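Hypothetical protein Atu2648 (Agrobacterium tumefaciens str. C58, PDB 1ZCE) is of unknown function but folds as an EVE domain, related to the PUA and ASCH domains, which suggests a possible role in binding RNA. Local coordinates at residues A[4-8]-A[121-127]; A[16-20]-A[88-93]; A[106-112]-A[129-135]. All blocks are in the same frame, centred on the assembly; numbering follows the deposited sequence.

Interaction 1 of 3, residues A[4-8]-A[121-127]; sequences YWLYK and SVQPVTE
Four backbone hydrogen bonds zip the extended residues 4-8 antiparallel to 121-127, the short strand axes 4.3 Å apart at 149°. Lys8 N donates to Ser121 O (2.9 Å), Gln123 N to Leu6 O (2.8 Å), Leu6 N to Gln123 O (2.9 Å) and Val125 N to Tyr4 O (3.0 Å). Leu6-Gln123 is a hydrogen-bonded pair, flanked by the non-hydrogen-bonded pairs Trp5-Pro124 and Tyr7-Val122. Two waters extend the pairing, joining Tyr4 N to Val125 O and Lys8 O to Ser121 O; a third links Tyr4 OH, which also pairs with Ser145, to Glu127 OE1. On the face carrying Tyr4 and Leu6, Leu6 CB meets Val125 CG2 at 3.7 Å. Tyr7 (m) and Val122 (t) share the other face, CD2 to CG1 4.2 Å, while Trp5 CZ3 reaches Pro124 CB (4.1 Å). Outermost in the EVE-domain sheet, strand 122-125 pairs with strand 4-9, itself parallel to 49-54: main-chain bonds set register, while apolar packing on both faces is extended by Leu114 on Leu6 and Ala37 on Val122.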
loop_
_atom_site.group_PDB
_atom_site.type_symbol
_atom_site.label_atom_id
_atom_site.label_comp_id
_atom_site.label_asym_id
_atom_site.label_seq_id
_atom_site.Cartn_x
_atom_site.Cartn_y
_atom_site.Cartn_z
ATOM N N TYR A 4 -4.955 6.924 -4.624
ATOM C CA TYR A 4 -4.915 5.639 -3.929
ATOM C C TYR A 4 -3.589 4.953 -4.219
ATOM O O TYR A 4 -2.977 5.188 -5.260
ATOM C CB TYR A 4 -6.098 4.777 -4.370
ATOM C CG TYR A 4 -7.410 5.365 -3.917
ATOM C CD1 TYR A 4 -7.921 5.072 -2.657
ATOM C CD2 TYR A 4 -8.093 6.295 -4.705
ATOM C CE1 TYR A 4 -9.073 5.687 -2.186
ATOM C CE2 TYR A 4 -9.252 6.920 -4.238
ATOM C CZ TYR A 4 -9.730 6.611 -2.978
ATOM O OH TYR A 4 -10.853 7.233 -2.486
ATOM N N TRP A 5 -3.158 4.096 -3.299
ATOM C CA TRP A 5 -1.858 3.454 -3.419
ATOM C C TRP A 5 -1.838 1.990 -3.003
ATOM O O TRP A 5 -2.837 1.449 -2.532
ATOM C CB TRP A 5 -0.863 4.226 -2.548
ATOM C CG TRP A 5 -0.965 5.713 -2.709
ATOM C CD1 TRP A 5 -1.727 6.583 -1.972
ATOM C CD2 TRP A 5 -0.308 6.498 -3.697
ATOM N NE1 TRP A 5 -1.577 7.866 -2.448
ATOM C CE2 TRP A 5 -0.707 7.842 -3.513
ATOM C CE3 TRP A 5 0.588 6.197 -4.731
ATOM C CZ2 TRP A 5 -0.240 8.886 -4.324
ATOM C CZ3 TRP A 5 1.052 7.226 -5.537
ATOM C CH2 TRP A 5 0.638 8.555 -5.330
ATOM N N LEU A 6 -0.685 1.355 -3.196
ATOM C CA LEU A 6 -0.484 -0.032 -2.785
ATOM C C LEU A 6 0.935 -0.167 -2.244
ATOM O O LEU A 6 1.886 0.351 -2.831
ATOM C CB LEU A 6 -0.717 -1.018 -3.942
ATOM C CG LEU A 6 -0.528 -2.508 -3.601
ATOM C CD1 LEU A 6 -1.498 -3.372 -4.406
ATOM C CD2 LEU A 6 0.913 -2.923 -3.859
ATOM N N TYR A 7 1.056 -0.850 -1.110
ATOM C CA TYR A 7 2.339 -1.065 -0.450
ATOM C C TYR A 7 2.606 -2.557 -0.349
ATOM O O TYR A 7 1.794 -3.302 0.207
ATOM C CB TYR A 7 2.333 -0.482 0.972
ATOM C CG TYR A 7 1.781 0.918 1.079
ATOM C CD1 TYR A 7 0.409 1.150 1.015
ATOM C CD2 TYR A 7 2.629 2.016 1.213
ATOM C CE1 TYR A 7 -0.110 2.438 1.073
ATOM C CE2 TYR A 7 2.115 3.313 1.270
ATOM C CZ TYR A 7 0.747 3.514 1.196
ATOM O OH TYR A 7 0.223 4.789 1.211
ATOM N N LYS A 8 3.730 -2.999 -0.898
ATOM C CA LYS A 8 4.098 -4.405 -0.814
ATOM C C LYS A 8 4.872 -4.624 0.484
ATOM O O LYS A 8 5.741 -3.824 0.845
ATOM C CB LYS A 8 4.979 -4.810 -1.996
ATOM C CG LYS A 8 4.297 -4.769 -3.349
ATOM C CD LYS A 8 5.179 -5.426 -4.404
ATOM C CE LYS A 8 4.467 -5.549 -5.739
ATOM N NZ LYS A 8 5.305 -6.266 -6.745
ATOM N N SER A 121 7.753 -1.376 -5.209
ATOM C CA SER A 121 7.213 -1.783 -3.907
ATOM C C SER A 121 6.108 -0.876 -3.373
ATOM O O SER A 121 5.355 -1.274 -2.483
ATOM C CB SER A 121 8.338 -1.878 -2.870
ATOM O OG SER A 121 8.823 -0.593 -2.521
ATOM N N VAL A 122 6.033 0.345 -3.895
ATOM C CA VAL A 122 5.003 1.310 -3.501
ATOM C C VAL A 122 4.461 1.796 -4.836
ATOM O O VAL A 122 5.188 2.395 -5.639
ATOM C CB VAL A 122 5.599 2.467 -2.691
ATOM C CG1 VAL A 122 4.488 3.412 -2.258
ATOM C CG2 VAL A 122 6.336 1.925 -1.483
ATOM N N GLN A 123 3.177 1.539 -5.062
ATOM C CA GLN A 123 2.562 1.828 -6.349
ATOM C C GLN A 123 1.279 2.637 -6.354
ATOM O O GLN A 123 0.578 2.737 -5.349
ATOM C CB GLN A 123 2.239 0.498 -7.048
ATOM C CG GLN A 123 3.323 -0.565 -6.965
ATOM C CD GLN A 123 2.849 -1.937 -7.422
ATOM O OE1 GLN A 123 3.662 -2.821 -7.686
ATOM N NE2 GLN A 123 1.533 -2.125 -7.504
ATOM N N PRO A 124 0.961 3.239 -7.507
ATOM C CA PRO A 124 -0.276 4.008 -7.591
ATOM C C PRO A 124 -1.378 2.982 -7.892
ATOM O O PRO A 124 -1.108 1.879 -8.382
ATOM C CB PRO A 124 -0.029 4.945 -8.771
ATOM C CG PRO A 124 0.845 4.130 -9.657
ATOM C CD PRO A 124 1.809 3.463 -8.693
ATOM N N VAL A 125 -2.608 3.355 -7.572
ATOM C CA VAL A 125 -3.777 2.522 -7.820
ATOM C C VAL A 125 -4.834 3.512 -8.283
ATOM O O VAL A 125 -5.086 4.497 -7.596
ATOM C CB VAL A 125 -4.272 1.820 -6.523
ATOM C CG1 VAL A 125 -5.566 1.063 -6.799
ATOM C CG2 VAL A 125 -3.212 0.858 -5.993
ATOM N N THR A 126 -5.434 3.292 -9.449
ATOM C CA THR A 126 -6.460 4.221 -9.907
ATOM C C THR A 126 -7.682 4.062 -9.008
ATOM O O THR A 126 -7.839 3.040 -8.335
ATOM C CB THR A 126 -6.893 3.949 -11.359
ATOM O OG1 THR A 126 -7.625 2.720 -11.417
ATOM C CG2 THR A 126 -5.680 3.875 -12.272
ATOM N N GLU A 127 -8.545 5.071 -8.987
ATOM C CA GLU A 127 -9.742 5.004 -8.160
ATOM C C GLU A 127 -10.586 3.791 -8.547
ATOM O O GLU A 127 -11.098 3.084 -7.683
ATOM C CB GLU A 127 -10.566 6.287 -8.306
ATOM C CG GLU A 127 -11.743 6.382 -7.344
ATOM C CD GLU A 127 -12.485 7.705 -7.447
ATOM O OE1 GLU A 127 -13.448 7.909 -6.676
ATOM O OE2 GLU A 127 -12.108 8.537 -8.300
HETATM O O HOH W 1 -4.888 7.145 -7.519
HETATM O O HOH W 2 -12.252 8.852 -4.122
HETATM O O HOH W 3 6.671 -1.387 0.097
#

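Interaction 2 of 3, residues A[16-20]-A[88-93]; sequences WEMQK and IRAVCD
How a helix can be fastened across a strand by its polar side chains is well illustrated here: helix residues 16-20 cross the extended residues 88-93 at -99°, axes 8.0 Å apart, with Lys20 and Ala90 nearest (CA-CA 5.4 Å). Asp93 OD1 is the shared acceptor, taking a hydrogen bond from Trp16 NE1 (2.7 Å) and a salt bridge from Lys20 NZ (2.8 Å); a long 3.8 Å contact from Lys20 NZ to Glu17 OE2 extends the charge network. Gln19 (t at chi1, p at chi2) gives a weak bond from NE2 to Ile88 O (3.2 Å), its OE1 being taken by Trp14. A bridging water adds to the polar contacts: it donates to Gln19 O (2.7 Å) and accepts from Gln19 NE2 (3.1 Å) and Ala90 N (2.9 Å). Between these groups, Trp16, t at chi1, brings CH2 to 3.6 Å from Ala90 CB, and Lys20 CG lies 3.9 Å from the same methyl. Val91 and Cys92 form a classic beta bulge opposite Ile64, just before Asp93. Helix 16-22 thereby lies against the sheet, Trp16 reaching Val62 and Val65 on strand 60-73 and Phe52 on strand 49-54.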
loop_
_atom_site.group_PDB
_atom_site.type_symbol
_atom_site.label_atom_id
_atom_site.label_comp_id
_atom_site.label_asym_id
_atom_site.label_seq_id
_atom_site.Cartn_x
_atom_site.Cartn_y
_atom_site.Cartn_z
ATOM N N TRP A 16 0.663 -8.041 8.028
ATOM C CA TRP A 16 -0.523 -7.238 8.252
ATOM C C TRP A 16 -0.861 -7.247 9.746
ATOM O O TRP A 16 -1.270 -6.230 10.302
ATOM C CB TRP A 16 -1.679 -7.810 7.426
ATOM C CG TRP A 16 -3.006 -7.182 7.686
ATOM C CD1 TRP A 16 -4.152 -7.831 8.033
ATOM C CD2 TRP A 16 -3.337 -5.791 7.613
ATOM N NE1 TRP A 16 -5.179 -6.936 8.183
ATOM C CE2 TRP A 16 -4.707 -5.672 7.931
ATOM C CE3 TRP A 16 -2.609 -4.630 7.311
ATOM C CZ2 TRP A 16 -5.371 -4.444 7.957
ATOM C CZ3 TRP A 16 -3.271 -3.403 7.336
ATOM C CH2 TRP A 16 -4.639 -3.323 7.658
ATOM N N GLU A 17 -0.683 -8.393 10.397
ATOM C CA GLU A 17 -0.969 -8.486 11.825
ATOM C C GLU A 17 -0.068 -7.527 12.597
ATOM O O GLU A 17 -0.519 -6.846 13.515
ATOM C CB GLU A 17 -0.765 -9.920 12.318
ATOM C CG GLU A 17 -1.798 -10.912 11.797
ATOM C CD GLU A 17 -3.180 -10.698 12.392
ATOM O OE1 GLU A 17 -4.130 -11.379 11.950
ATOM O OE2 GLU A 17 -3.318 -9.856 13.304
HETATM N N MSE A 18 1.207 -7.467 12.220
HETATM C CA MSE A 18 2.142 -6.569 12.886
HETATM C C MSE A 18 1.748 -5.119 12.619
HETATM O O MSE A 18 1.857 -4.262 13.500
HETATM C CB MSE A 18 3.566 -6.825 12.396
HETATM C CG MSE A 18 4.099 -8.204 12.762
HETATM SE SE MSE A 18 5.803 -8.583 11.938
HETATM C CE MSE A 18 6.961 -8.111 13.402
ATOM N N GLN A 19 1.290 -4.849 11.400
ATOM C CA GLN A 19 0.869 -3.506 11.034
ATOM C C GLN A 19 -0.310 -3.086 11.915
ATOM O O GLN A 19 -0.309 -1.994 12.480
ATOM C CB GLN A 19 0.478 -3.463 9.551
ATOM C CG GLN A 19 0.070 -2.083 9.060
ATOM C CD GLN A 19 1.189 -1.065 9.191
ATOM O OE1 GLN A 19 2.275 -1.252 8.647
ATOM N NE2 GLN A 19 0.927 0.016 9.918
ATOM N N LYS A 20 -1.309 -3.954 12.044
ATOM C CA LYS A 20 -2.466 -3.633 12.874
ATOM C C LYS A 20 -2.073 -3.427 14.335
ATOM O O LYS A 20 -2.641 -2.578 15.023
ATOM C CB LYS A 20 -3.531 -4.729 12.771
ATOM C CG LYS A 20 -4.217 -4.779 11.415
ATOM C CD LYS A 20 -5.407 -5.723 11.413
ATOM C CE LYS A 20 -4.988 -7.170 11.597
ATOM N NZ LYS A 20 -6.167 -8.072 11.484
ATOM N N ILE A 88 2.566 4.797 7.710
ATOM C CA ILE A 88 1.209 4.351 7.407
ATOM C C ILE A 88 0.624 3.612 8.603
ATOM O O ILE A 88 1.358 3.122 9.460
ATOM C CB ILE A 88 1.154 3.400 6.170
ATOM C CG1 ILE A 88 1.995 2.145 6.420
ATOM C CG2 ILE A 88 1.634 4.131 4.926
ATOM C CD1 ILE A 88 1.858 1.084 5.328
ATOM N N ARG A 89 -0.702 3.544 8.661
ATOM C CA ARG A 89 -1.376 2.838 9.745
ATOM C C ARG A 89 -2.591 2.092 9.217
ATOM O O ARG A 89 -3.162 2.453 8.191
ATOM C CB ARG A 89 -1.797 3.805 10.855
ATOM C CG ARG A 89 -2.769 4.885 10.444
ATOM C CD ARG A 89 -2.964 5.854 11.602
ATOM N NE ARG A 89 -3.693 7.062 11.230
ATOM C CZ ARG A 89 -3.793 8.134 12.009
ATOM N NH1 ARG A 89 -4.474 9.195 11.597
ATOM N NH2 ARG A 89 -3.206 8.148 13.200
ATOM N N ALA A 90 -2.984 1.046 9.927
ATOM C CA ALA A 90 -4.122 0.242 9.518
ATOM C C ALA A 90 -5.441 0.999 9.608
ATOM O O ALA A 90 -5.641 1.831 10.495
ATOM C CB ALA A 90 -4.193 -1.009 10.367
ATOM N N VAL A 91 -6.329 0.714 8.661
ATOM C CA VAL A 91 -7.654 1.313 8.641
ATOM C C VAL A 91 -8.647 0.176 8.888
ATOM O O VAL A 91 -9.483 0.254 9.790
ATOM C CB VAL A 91 -7.969 1.994 7.289
ATOM C CG1 VAL A 91 -9.416 2.467 7.272
ATOM C CG2 VAL A 91 -7.043 3.184 7.078
ATOM N N CYS A 92 -8.547 -0.886 8.095
ATOM C CA CYS A 92 -9.432 -2.035 8.254
ATOM C C CYS A 92 -8.915 -3.228 7.460
ATOM O O CYS A 92 -8.109 -3.076 6.545
ATOM C CB CYS A 92 -10.849 -1.689 7.786
ATOM S SG CYS A 92 -10.994 -1.339 6.012
ATOM N N ASP A 93 -9.371 -4.420 7.822
ATOM C CA ASP A 93 -8.958 -5.620 7.113
ATOM C C ASP A 93 -9.752 -5.694 5.823
ATOM O O ASP A 93 -10.774 -5.024 5.669
ATOM C CB ASP A 93 -9.276 -6.875 7.931
ATOM C CG ASP A 93 -8.715 -6.823 9.332
ATOM O OD1 ASP A 93 -7.493 -6.630 9.474
ATOM O OD2 ASP A 93 -9.498 -6.983 10.290
HETATM O O HOH W 4 -1.183 0.586 12.151
#

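Interaction 3 of 3, residues A[106-112]-A[129-135]; sequences NPKLEKM and EYLEVCR
Glu129, Glu132 and Leu109 have the most surface covered where the loop 106-112 packs on helix residues 129-135. Glu132 (t at chi1, p at chi2) uses both carboxylate oxygens: OE1 accepts from Asn106 ND2 at 2.7 Å, and OE2 forms salt bridges with Lys108 NZ (3.0 Å, a weak hydrogen bond) and Arg135 NH1 (2.8 Å). Asn106 OD1 takes Lys108 N (2.9 Å) in an Asx turn overlapping the 3-10 residues 107-108. Glu129, m at chi1, meets the type I turn of Leu109 to Met112 and Lys108 before it through water: one molecule links its OE1 (2.8 Å) with Lys108 O and Lys111 N, while its OE2 accepts from Thr126 N. Leu109 fills the space between the two glutamates, CD2 lying 3.9 Å from Glu129 CG and 4.0 Å from Glu132 CG, with CD1 3.8 Å from Val133 CG2. Selenomethionine Met112 CE reaches Val133 CG2 (4.1 Å). Two basic side chains share Glu132 OE2, and the carboxylate can compensate for Lys108 NZ approaching Arg135 NH1 to 3.6 Å.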
loop_
_atom_site.group_PDB
_atom_site.type_symbol
_atom_site.label_atom_id
_atom_site.label_comp_id
_atom_site.label_asym_id
_atom_site.label_seq_id
_atom_site.Cartn_x
_atom_site.Cartn_y
_atom_site.Cartn_z
ATOM N N ASN A 106 -8.929 -10.422 -13.717
ATOM C CA ASN A 106 -9.925 -9.366 -13.888
ATOM C C ASN A 106 -9.522 -8.390 -14.998
ATOM O O ASN A 106 -8.561 -7.637 -14.852
ATOM C CB ASN A 106 -10.096 -8.603 -12.575
ATOM C CG ASN A 106 -11.325 -7.724 -12.568
ATOM O OD1 ASN A 106 -11.706 -7.167 -13.596
ATOM N ND2 ASN A 106 -11.948 -7.583 -11.405
ATOM N N PRO A 107 -10.271 -8.367 -16.115
ATOM C CA PRO A 107 -9.910 -7.450 -17.202
ATOM C C PRO A 107 -9.847 -5.970 -16.824
ATOM O O PRO A 107 -9.110 -5.204 -17.438
ATOM C CB PRO A 107 -10.975 -7.737 -18.262
ATOM C CG PRO A 107 -12.159 -8.136 -17.450
ATOM C CD PRO A 107 -11.548 -9.044 -16.403
ATOM N N LYS A 108 -10.611 -5.571 -15.815
ATOM C CA LYS A 108 -10.627 -4.176 -15.383
ATOM C C LYS A 108 -9.339 -3.779 -14.665
ATOM O O LYS A 108 -9.066 -2.592 -14.467
ATOM C CB LYS A 108 -11.827 -3.936 -14.464
ATOM C CG LYS A 108 -13.162 -4.268 -15.120
ATOM C CD LYS A 108 -14.306 -4.291 -14.119
ATOM C CE LYS A 108 -14.576 -2.916 -13.534
ATOM N NZ LYS A 108 -15.685 -2.962 -12.542
ATOM N N LEU A 109 -8.542 -4.772 -14.289
ATOM C CA LEU A 109 -7.301 -4.518 -13.569
ATOM C C LEU A 109 -6.042 -4.790 -14.391
ATOM O O LEU A 109 -4.941 -4.827 -13.843
ATOM C CB LEU A 109 -7.280 -5.361 -12.289
ATOM C CG LEU A 109 -8.494 -5.214 -11.361
ATOM C CD1 LEU A 109 -8.314 -6.118 -10.154
ATOM C CD2 LEU A 109 -8.659 -3.765 -10.929
ATOM N N GLU A 110 -6.202 -4.956 -15.703
ATOM C CA GLU A 110 -5.072 -5.243 -16.590
ATOM C C GLU A 110 -3.954 -4.210 -16.603
ATOM O O GLU A 110 -2.803 -4.544 -16.892
ATOM C CB GLU A 110 -5.550 -5.423 -18.030
ATOM C CG GLU A 110 -6.478 -6.586 -18.258
ATOM C CD GLU A 110 -6.525 -6.993 -19.715
ATOM O OE1 GLU A 110 -6.721 -6.108 -20.577
ATOM O OE2 GLU A 110 -6.363 -8.199 -19.997
ATOM N N LYS A 111 -4.287 -2.955 -16.322
ATOM C CA LYS A 111 -3.283 -1.898 -16.331
ATOM C C LYS A 111 -2.806 -1.540 -14.930
ATOM O O LYS A 111 -2.038 -0.596 -14.752
ATOM C CB LYS A 111 -3.836 -0.648 -17.026
ATOM C CG LYS A 111 -4.171 -0.858 -18.498
ATOM C CD LYS A 111 -4.767 0.398 -19.122
ATOM C CE LYS A 111 -5.092 0.198 -20.596
ATOM N NZ LYS A 111 -3.875 -0.052 -21.417
HETATM N N MSE A 112 -3.245 -2.303 -13.937
HETATM C CA MSE A 112 -2.859 -2.032 -12.558
HETATM C C MSE A 112 -1.362 -2.258 -12.373
HETATM O O MSE A 112 -0.806 -3.240 -12.866
HETATM C CB MSE A 112 -3.658 -2.931 -11.611
HETATM C CG MSE A 112 -3.638 -2.501 -10.156
HETATM SE SE MSE A 112 -4.717 -3.669 -9.082
HETATM C CE MSE A 112 -4.279 -2.931 -7.352
ATOM N N GLU A 129 -9.553 1.020 -9.954
ATOM C CA GLU A 129 -8.863 -0.205 -9.555
ATOM C C GLU A 129 -9.082 -0.435 -8.063
ATOM O O GLU A 129 -9.331 -1.558 -7.621
ATOM C CB GLU A 129 -7.364 -0.102 -9.860
ATOM C CG GLU A 129 -7.035 -0.273 -11.337
ATOM C CD GLU A 129 -5.655 0.240 -11.711
ATOM O OE1 GLU A 129 -5.298 0.144 -12.905
ATOM O OE2 GLU A 129 -4.932 0.748 -10.826
ATOM N N TYR A 130 -8.999 0.641 -7.288
ATOM C CA TYR A 130 -9.195 0.555 -5.850
ATOM C C TYR A 130 -10.605 0.070 -5.517
ATOM O O TYR A 130 -10.786 -0.838 -4.706
ATOM C CB TYR A 130 -8.932 1.921 -5.208
ATOM C CG TYR A 130 -9.206 1.987 -3.720
ATOM C CD1 TYR A 130 -10.396 2.537 -3.232
ATOM C CD2 TYR A 130 -8.265 1.527 -2.795
ATOM C CE1 TYR A 130 -10.635 2.643 -1.866
ATOM C CE2 TYR A 130 -8.500 1.624 -1.423
ATOM C CZ TYR A 130 -9.685 2.183 -0.971
ATOM O OH TYR A 130 -9.913 2.292 0.380
ATOM N N LEU A 131 -11.608 0.670 -6.148
ATOM C CA LEU A 131 -12.985 0.274 -5.887
ATOM C C LEU A 131 -13.266 -1.167 -6.307
ATOM O O LEU A 131 -14.004 -1.880 -5.629
ATOM C CB LEU A 131 -13.949 1.229 -6.597
ATOM C CG LEU A 131 -13.944 2.665 -6.058
ATOM C CD1 LEU A 131 -14.766 3.564 -6.959
ATOM C CD2 LEU A 131 -14.486 2.690 -4.638
ATOM N N GLU A 132 -12.677 -1.596 -7.420
ATOM C CA GLU A 132 -12.891 -2.955 -7.904
ATOM C C GLU A 132 -12.239 -3.994 -6.986
ATOM O O GLU A 132 -12.860 -5.002 -6.649
ATOM C CB GLU A 132 -12.358 -3.087 -9.332
ATOM C CG GLU A 132 -12.488 -4.477 -9.949
ATOM C CD GLU A 132 -13.925 -4.919 -10.189
ATOM O OE1 GLU A 132 -14.113 -6.058 -10.667
ATOM O OE2 GLU A 132 -14.866 -4.147 -9.910
ATOM N N VAL A 133 -10.993 -3.762 -6.583
ATOM C CA VAL A 133 -10.321 -4.695 -5.684
ATOM C C VAL A 133 -11.087 -4.734 -4.362
ATOM O O VAL A 133 -11.273 -5.805 -3.782
ATOM C CB VAL A 133 -8.840 -4.288 -5.451
ATOM C CG1 VAL A 133 -8.221 -5.118 -4.331
ATOM C CG2 VAL A 133 -8.046 -4.503 -6.738
ATOM N N CYS A 134 -11.540 -3.577 -3.886
ATOM C CA CYS A 134 -12.306 -3.543 -2.644
ATOM C C CYS A 134 -13.586 -4.371 -2.767
ATOM O O CYS A 134 -13.916 -5.139 -1.858
ATOM C CB CYS A 134 -12.641 -2.101 -2.250
ATOM S SG CYS A 134 -11.256 -1.221 -1.482
ATOM N N ARG A 135 -14.304 -4.222 -3.880
ATOM C CA ARG A 135 -15.529 -4.998 -4.092
ATOM C C ARG A 135 -15.210 -6.491 -4.077
ATOM O O ARG A 135 -15.916 -7.283 -3.454
ATOM C CB ARG A 135 -16.185 -4.646 -5.431
ATOM C CG ARG A 135 -17.115 -3.447 -5.407
ATOM C CD ARG A 135 -17.867 -3.349 -6.728
ATOM N NE ARG A 135 -16.976 -3.029 -7.837
ATOM C CZ ARG A 135 -16.604 -1.795 -8.157
ATOM N NH1 ARG A 135 -15.786 -1.595 -9.177
ATOM N NH2 ARG A 135 -17.067 -0.759 -7.471
HETATM O O HOH W 5 -6.449 -1.455 -14.868
HETATM O O HOH W 6 -3.369 1.687 -13.844
#

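In the fold
Strand 4-9 is the first strand of the chain and waits more than a hundred residues for its partner, strand 122-125, so interaction 1 closes the longest loop. Nested inside it, interaction 2 brings helix 16-22, which follows the first strand, against the long strand 84-99 on the same sheet; Tyr7 CE2 and Ile88 CG2 meet at 3.8 Å to join the two contacts. Interaction 3 crosses interaction 1: residues 106-112 precede strand 122-125, whereas helix 127-136 follows it. Here Tyr4 stacks on Tyr130, and Met112 packs near Leu6 and Val125. Interactions 2 and 3 lie in series, their nearest atoms about 7 Å apart, and the sheet spans between them.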